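Local atomic coordinates of oligopeptide ABC transporter, periplasmic oligopeptide-binding protein, putative (PDB entry 5IPW), a protein that probably binds oligopeptides in the periplasm and hands them to an ABC transporter for uptake across the membrane. Residues A[389-401]-A[571-583]. Numbering follows the deposited sequence.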
loop_
_atom_site.group_PDB
_atom_site.type_symbol
_atom_site.label_atom_id
_atom_site.label_comp_id
_atom_site.label_asym_id
_atom_site.label_seq_id
_atom_site.Cartn_x
_atom_site.Cartn_y
_atom_site.Cartn_z
ATOM N N SER A 389 2.847 -3.955 15.553
ATOM C CA SER A 389 3.409 -4.833 14.549
ATOM C C SER A 389 2.454 -5.000 13.376
ATOM O O SER A 389 1.453 -4.291 13.285
ATOM C CB SER A 389 3.713 -6.188 15.195
ATOM O OG SER A 389 2.573 -6.768 15.806
ATOM N N LEU A 390 2.769 -5.942 12.489
ATOM C CA LEU A 390 1.992 -6.150 11.275
ATOM C C LEU A 390 0.535 -6.420 11.623
ATOM O O LEU A 390 0.240 -7.266 12.469
ATOM C CB LEU A 390 2.596 -7.276 10.428
ATOM C CG LEU A 390 4.083 -7.090 10.058
ATOM C CD1 LEU A 390 4.621 -8.230 9.205
ATOM C CD2 LEU A 390 4.317 -5.760 9.357
ATOM N N VAL A 391 -0.352 -5.655 10.989
ATOM C CA VAL A 391 -1.785 -5.677 11.289
ATOM C C VAL A 391 -2.447 -6.971 10.832
ATOM O O VAL A 391 -1.933 -7.654 9.945
ATOM C CB VAL A 391 -2.538 -4.494 10.631
ATOM C CG1 VAL A 391 -1.992 -3.164 11.123
ATOM C CG2 VAL A 391 -2.489 -4.576 9.108
ATOM N N SER A 392 -3.590 -7.296 11.437
ATOM C CA SER A 392 -4.382 -8.458 11.027
ATOM C C SER A 392 -4.872 -8.308 9.585
ATOM O O SER A 392 -5.277 -7.219 9.159
ATOM C CB SER A 392 -5.555 -8.689 11.987
ATOM O OG SER A 392 -6.232 -7.484 12.276
ATOM N N GLY A 393 -4.804 -9.409 8.841
ATOM C CA GLY A 393 -5.202 -9.435 7.437
ATOM C C GLY A 393 -4.070 -9.064 6.498
ATOM O O GLY A 393 -4.289 -8.389 5.490
ATOM N N SER A 394 -2.861 -9.521 6.820
ATOM C CA SER A 394 -1.683 -9.201 6.028
ATOM C C SER A 394 -0.799 -10.430 5.920
ATOM O O SER A 394 -0.696 -11.196 6.872
ATOM C CB SER A 394 -0.915 -8.041 6.660
ATOM O OG SER A 394 -0.202 -8.448 7.813
ATOM N N PRO A 395 -0.136 -10.610 4.768
ATOM C CA PRO A 395 0.503 -11.885 4.447
ATOM C C PRO A 395 1.342 -12.469 5.567
ATOM O O PRO A 395 1.204 -13.649 5.885
ATOM C CB PRO A 395 1.399 -11.549 3.249
ATOM C CG PRO A 395 1.462 -10.058 3.185
ATOM C CD PRO A 395 0.171 -9.582 3.760
ATOM N N TYR A 396 2.187 -11.639 6.169
ATOM C CA TYR A 396 3.174 -12.103 7.140
ATOM C C TYR A 396 2.751 -11.838 8.585
ATOM O O TYR A 396 3.578 -11.943 9.496
ATOM C CB TYR A 396 4.517 -11.437 6.851
ATOM C CG TYR A 396 4.784 -11.294 5.373
ATOM C CD1 TYR A 396 4.936 -12.416 4.568
ATOM C CD2 TYR A 396 4.854 -10.038 4.774
ATOM C CE1 TYR A 396 5.166 -12.295 3.208
ATOM C CE2 TYR A 396 5.085 -9.906 3.415
ATOM C CZ TYR A 396 5.240 -11.036 2.637
ATOM O OH TYR A 396 5.472 -10.912 1.291
ATOM N N PHE A 397 1.468 -11.522 8.785
ATOM C CA PHE A 397 0.895 -11.243 10.105
ATOM C C PHE A 397 1.445 -12.138 11.204
ATOM O O PHE A 397 1.567 -13.353 11.023
ATOM C CB PHE A 397 -0.622 -11.416 10.065
ATOM C CG PHE A 397 -1.288 -11.244 11.399
ATOM C CD1 PHE A 397 -1.610 -9.983 11.858
ATOM C CD2 PHE A 397 -1.596 -12.340 12.193
ATOM C CE1 PHE A 397 -2.229 -9.801 13.080
ATOM C CE2 PHE A 397 -2.214 -12.168 13.417
ATOM C CZ PHE A 397 -2.533 -10.899 13.859
ATOM N N ASP A 398 1.758 -11.532 12.347
ATOM C CA ASP A 398 2.291 -12.273 13.483
ATOM C C ASP A 398 1.364 -12.128 14.688
ATOM O O ASP A 398 1.269 -11.045 15.275
ATOM C CB ASP A 398 3.702 -11.806 13.829
ATOM C CG ASP A 398 4.429 -12.792 14.724
ATOM O OD1 ASP A 398 3.784 -13.366 15.627
ATOM O OD2 ASP A 398 5.643 -13.007 14.529
ATOM N N PRO A 399 0.677 -13.226 15.058
ATOM C CA PRO A 399 -0.288 -13.193 16.164
ATOM C C PRO A 399 0.402 -13.106 17.527
ATOM O O PRO A 399 -0.062 -12.385 18.413
ATOM C CB PRO A 399 -1.040 -14.517 16.012
ATOM C CG PRO A 399 -0.073 -15.435 15.338
ATOM C CD PRO A 399 0.851 -14.588 14.511
ATOM N N GLU A 400 1.512 -13.828 17.673
ATOM C CA GLU A 400 2.307 -13.803 18.895
ATOM C C GLU A 400 2.790 -12.362 19.115
ATOM O O GLU A 400 2.479 -11.736 20.134
ATOM C CB GLU A 400 3.507 -14.759 18.780
ATOM C CG GLU A 400 3.187 -16.217 18.456
ATOM C CD GLU A 400 3.271 -17.141 19.660
ATOM O OE1 GLU A 400 2.827 -16.746 20.759
ATOM O OE2 GLU A 400 3.771 -18.277 19.505
ATOM N N TRP A 401 3.502 -11.835 18.118
ATOM C CA TRP A 401 4.066 -10.485 18.154
ATOM C C TRP A 401 3.007 -9.388 18.278
ATOM O O TRP A 401 3.294 -8.318 18.803
ATOM C CB TRP A 401 4.952 -10.250 16.920
ATOM C CG TRP A 401 5.711 -8.948 16.921
ATOM C CD1 TRP A 401 6.196 -8.279 18.006
ATOM C CD2 TRP A 401 6.092 -8.177 15.773
ATOM N NE1 TRP A 401 6.834 -7.129 17.609
ATOM C CE2 TRP A 401 6.786 -7.043 16.243
ATOM C CE3 TRP A 401 5.905 -8.329 14.393
ATOM C CZ2 TRP A 401 7.287 -6.060 15.384
ATOM C CZ3 TRP A 401 6.408 -7.353 13.541
ATOM C CH2 TRP A 401 7.093 -6.235 14.042
ATOM N N ILE A 571 9.706 -16.411 1.384
ATOM C CA ILE A 571 9.505 -15.072 1.922
ATOM C C ILE A 571 8.732 -15.166 3.236
ATOM O O ILE A 571 9.189 -14.654 4.258
ATOM C CB ILE A 571 8.767 -14.144 0.925
ATOM C CG1 ILE A 571 9.743 -13.549 -0.093
ATOM C CG2 ILE A 571 8.081 -12.990 1.641
ATOM C CD1 ILE A 571 10.233 -14.519 -1.137
ATOM N N LYS A 572 7.578 -15.835 3.206
ATOM C CA LYS A 572 6.705 -15.945 4.384
ATOM C C LYS A 572 7.422 -16.592 5.574
ATOM O O LYS A 572 7.211 -16.205 6.725
ATOM C CB LYS A 572 5.426 -16.725 4.044
ATOM C CG LYS A 572 4.374 -16.701 5.149
ATOM C CD LYS A 572 2.951 -16.886 4.624
ATOM C CE LYS A 572 2.466 -15.671 3.836
ATOM N NZ LYS A 572 0.982 -15.587 3.715
ATOM N N GLU A 573 8.273 -17.567 5.281
ATOM C CA GLU A 573 9.100 -18.209 6.302
ATOM C C GLU A 573 10.190 -17.265 6.822
ATOM O O GLU A 573 10.490 -17.266 8.015
ATOM C CB GLU A 573 9.743 -19.489 5.751
ATOM C CG GLU A 573 8.754 -20.613 5.461
ATOM C CD GLU A 573 9.356 -21.733 4.633
ATOM O OE1 GLU A 573 10.592 -21.754 4.443
ATOM O OE2 GLU A 573 8.584 -22.598 4.168
ATOM N N LEU A 574 10.783 -16.479 5.923
ATOM C CA LEU A 574 11.811 -15.498 6.298
ATOM C C LEU A 574 11.236 -14.318 7.093
ATOM O O LEU A 574 11.863 -13.839 8.041
ATOM C CB LEU A 574 12.558 -14.996 5.059
ATOM C CG LEU A 574 13.499 -16.019 4.402
ATOM C CD1 LEU A 574 13.901 -15.566 3.004
ATOM C CD2 LEU A 574 14.738 -16.285 5.246
ATOM N N MET A 575 10.047 -13.859 6.713
ATOM C CA MET A 575 9.358 -12.807 7.458
ATOM C C MET A 575 8.935 -13.283 8.837
ATOM O O MET A 575 8.863 -12.491 9.772
ATOM C CB MET A 575 8.129 -12.314 6.694
ATOM C CG MET A 575 8.456 -11.459 5.479
ATOM S SD MET A 575 9.287 -9.902 5.862
ATOM C CE MET A 575 8.069 -9.053 6.868
ATOM N N ALA A 576 8.639 -14.576 8.953
ATOM C CA ALA A 576 8.342 -15.191 10.246
ATOM C C ALA A 576 9.489 -14.967 11.228
ATOM O O ALA A 576 9.267 -14.558 12.363
ATOM C CB ALA A 576 8.074 -16.680 10.077
ATOM N N GLU A 577 10.713 -15.214 10.767
ATOM C CA GLU A 577 11.913 -15.049 11.598
ATOM C C GLU A 577 12.107 -13.596 12.034
ATOM O O GLU A 577 12.435 -13.317 13.190
ATOM C CB GLU A 577 13.163 -15.491 10.841
ATOM C CG GLU A 577 13.043 -16.831 10.141
ATOM C CD GLU A 577 14.383 -17.497 9.955
ATOM O OE1 GLU A 577 15.063 -17.739 10.971
ATOM O OE2 GLU A 577 14.756 -17.781 8.797
ATOM N N ALA A 578 11.916 -12.679 11.091
ATOM C CA ALA A 578 12.032 -11.255 11.363
ATOM C C ALA A 578 11.071 -10.828 12.460
ATOM O O ALA A 578 11.451 -10.132 13.400
ATOM C CB ALA A 578 11.756 -10.466 10.095
ATOM N N THR A 579 9.821 -11.253 12.333
ATOM C CA THR A 579 8.794 -10.907 13.306
ATOM C C THR A 579 9.026 -11.624 14.637
ATOM O O THR A 579 8.570 -11.159 15.676
ATOM C CB THR A 579 7.388 -11.239 12.776
ATOM O OG1 THR A 579 7.324 -12.625 12.408
ATOM C CG2 THR A 579 7.060 -10.380 11.574
ATOM N N LYS A 580 9.713 -12.764 14.588
ATOM C CA LYS A 580 10.141 -13.466 15.798
ATOM C C LYS A 580 11.120 -12.568 16.530
ATOM O O LYS A 580 10.914 -12.218 17.686
ATOM C CB LYS A 580 10.799 -14.818 15.455
ATOM C CG LYS A 580 11.288 -15.627 16.654
ATOM C CD LYS A 580 12.234 -16.750 16.249
ATOM C CE LYS A 580 12.970 -17.303 17.460
ATOM N NZ LYS A 580 13.883 -18.434 17.125
ATOM N N ILE A 581 12.177 -12.176 15.832
ATOM C CA ILE A 581 13.183 -11.283 16.390
ATOM C C ILE A 581 12.539 -10.041 17.030
ATOM O O ILE A 581 12.756 -9.762 18.207
ATOM C CB ILE A 581 14.219 -10.897 15.316
ATOM C CG1 ILE A 581 15.162 -12.086 15.076
ATOM C CG2 ILE A 581 14.983 -9.651 15.737
ATOM C CD1 ILE A 581 16.118 -11.936 13.907
ATOM N N HIS A 582 11.721 -9.325 16.273
ATOM C CA HIS A 582 11.001 -8.164 16.808
ATOM C C HIS A 582 10.086 -8.503 17.987
ATOM O O HIS A 582 9.619 -7.609 18.697
ATOM C CB HIS A 582 10.156 -7.497 15.713
ATOM C CG HIS A 582 10.913 -6.529 14.858
ATOM N ND1 HIS A 582 10.907 -5.170 15.093
ATOM C CD2 HIS A 582 11.689 -6.719 13.763
ATOM C CE1 HIS A 582 11.649 -4.567 14.182
ATOM N NE2 HIS A 582 12.135 -5.483 13.364
ATOM N N ARG A 583 9.797 -9.786 18.165
ATOM C CA ARG A 583 8.930 -10.255 19.239
ATOM C C ARG A 583 9.730 -10.402 20.519
ATOM O O ARG A 583 9.315 -9.950 21.579
ATOM C CB ARG A 583 8.348 -11.609 18.848
ATOM C CG ARG A 583 7.042 -11.975 19.511
ATOM C CD ARG A 583 6.364 -13.079 18.713
ATOM N NE ARG A 583 7.232 -14.248 18.523
ATOM C CZ ARG A 583 7.141 -15.126 17.522
ATOM N NH1 ARG A 583 6.222 -14.998 16.571
ATOM N NH2 ARG A 583 7.994 -16.143 17.468
HETATM O O HOH W 1 5.244 -14.436 7.849
HETATM O O HOH W 2 7.227 -15.310 14.030
#
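Tyr396 lies against Met575, whose CG sits over one ring face, 3.8 Å from the ring centroid, a CH-pi contact. The bend at chi2 (-64°) keeps SD above the same face, a Met-aromatic contact; chi3 brings CE to 4.0 Å from Tyr396 CD2. Pro395 CB covers the opposite face. Nearby, Lys572 reaches over the turn Ser394 to Phe397. Its NZ donates to Pro395 O at 2.9 Å, from above the carbonyl plane.

Asp398 is the polar centre. With CG anti to the backbone N (chi1 -164°), its carboxylate meets the helix 568-584 side chains. OD2 forms a salt bridge with Arg583 NH1 at 2.9 Å, the two flat groups turned 78° apart, and lies 2.7 Å from Thr579 OG1. A water donates to both OD2 and Ala576 O. OD1 accepts a nearly straight bond from Trp401 N, from above the carboxylate plane.

Trp401 lays one indole face over His582 CB and Thr579 O. Ser389 CB backs the other face. CE3 lies 3.6 Å from Thr579 CB. With an alanine in place of Trp401, a gap would probably open between Ser389 and His582, and Thr579 would lose its aromatic neighbour. The His582 ring lies oblique to the indole, and its NE2 bonds to Ile507 O.

Asp398 is the N-cap of the weakly bonded helix 399-403; OD1 caps it while OD2 ties it to helix 568-584, within a family 5 solute-binding protein.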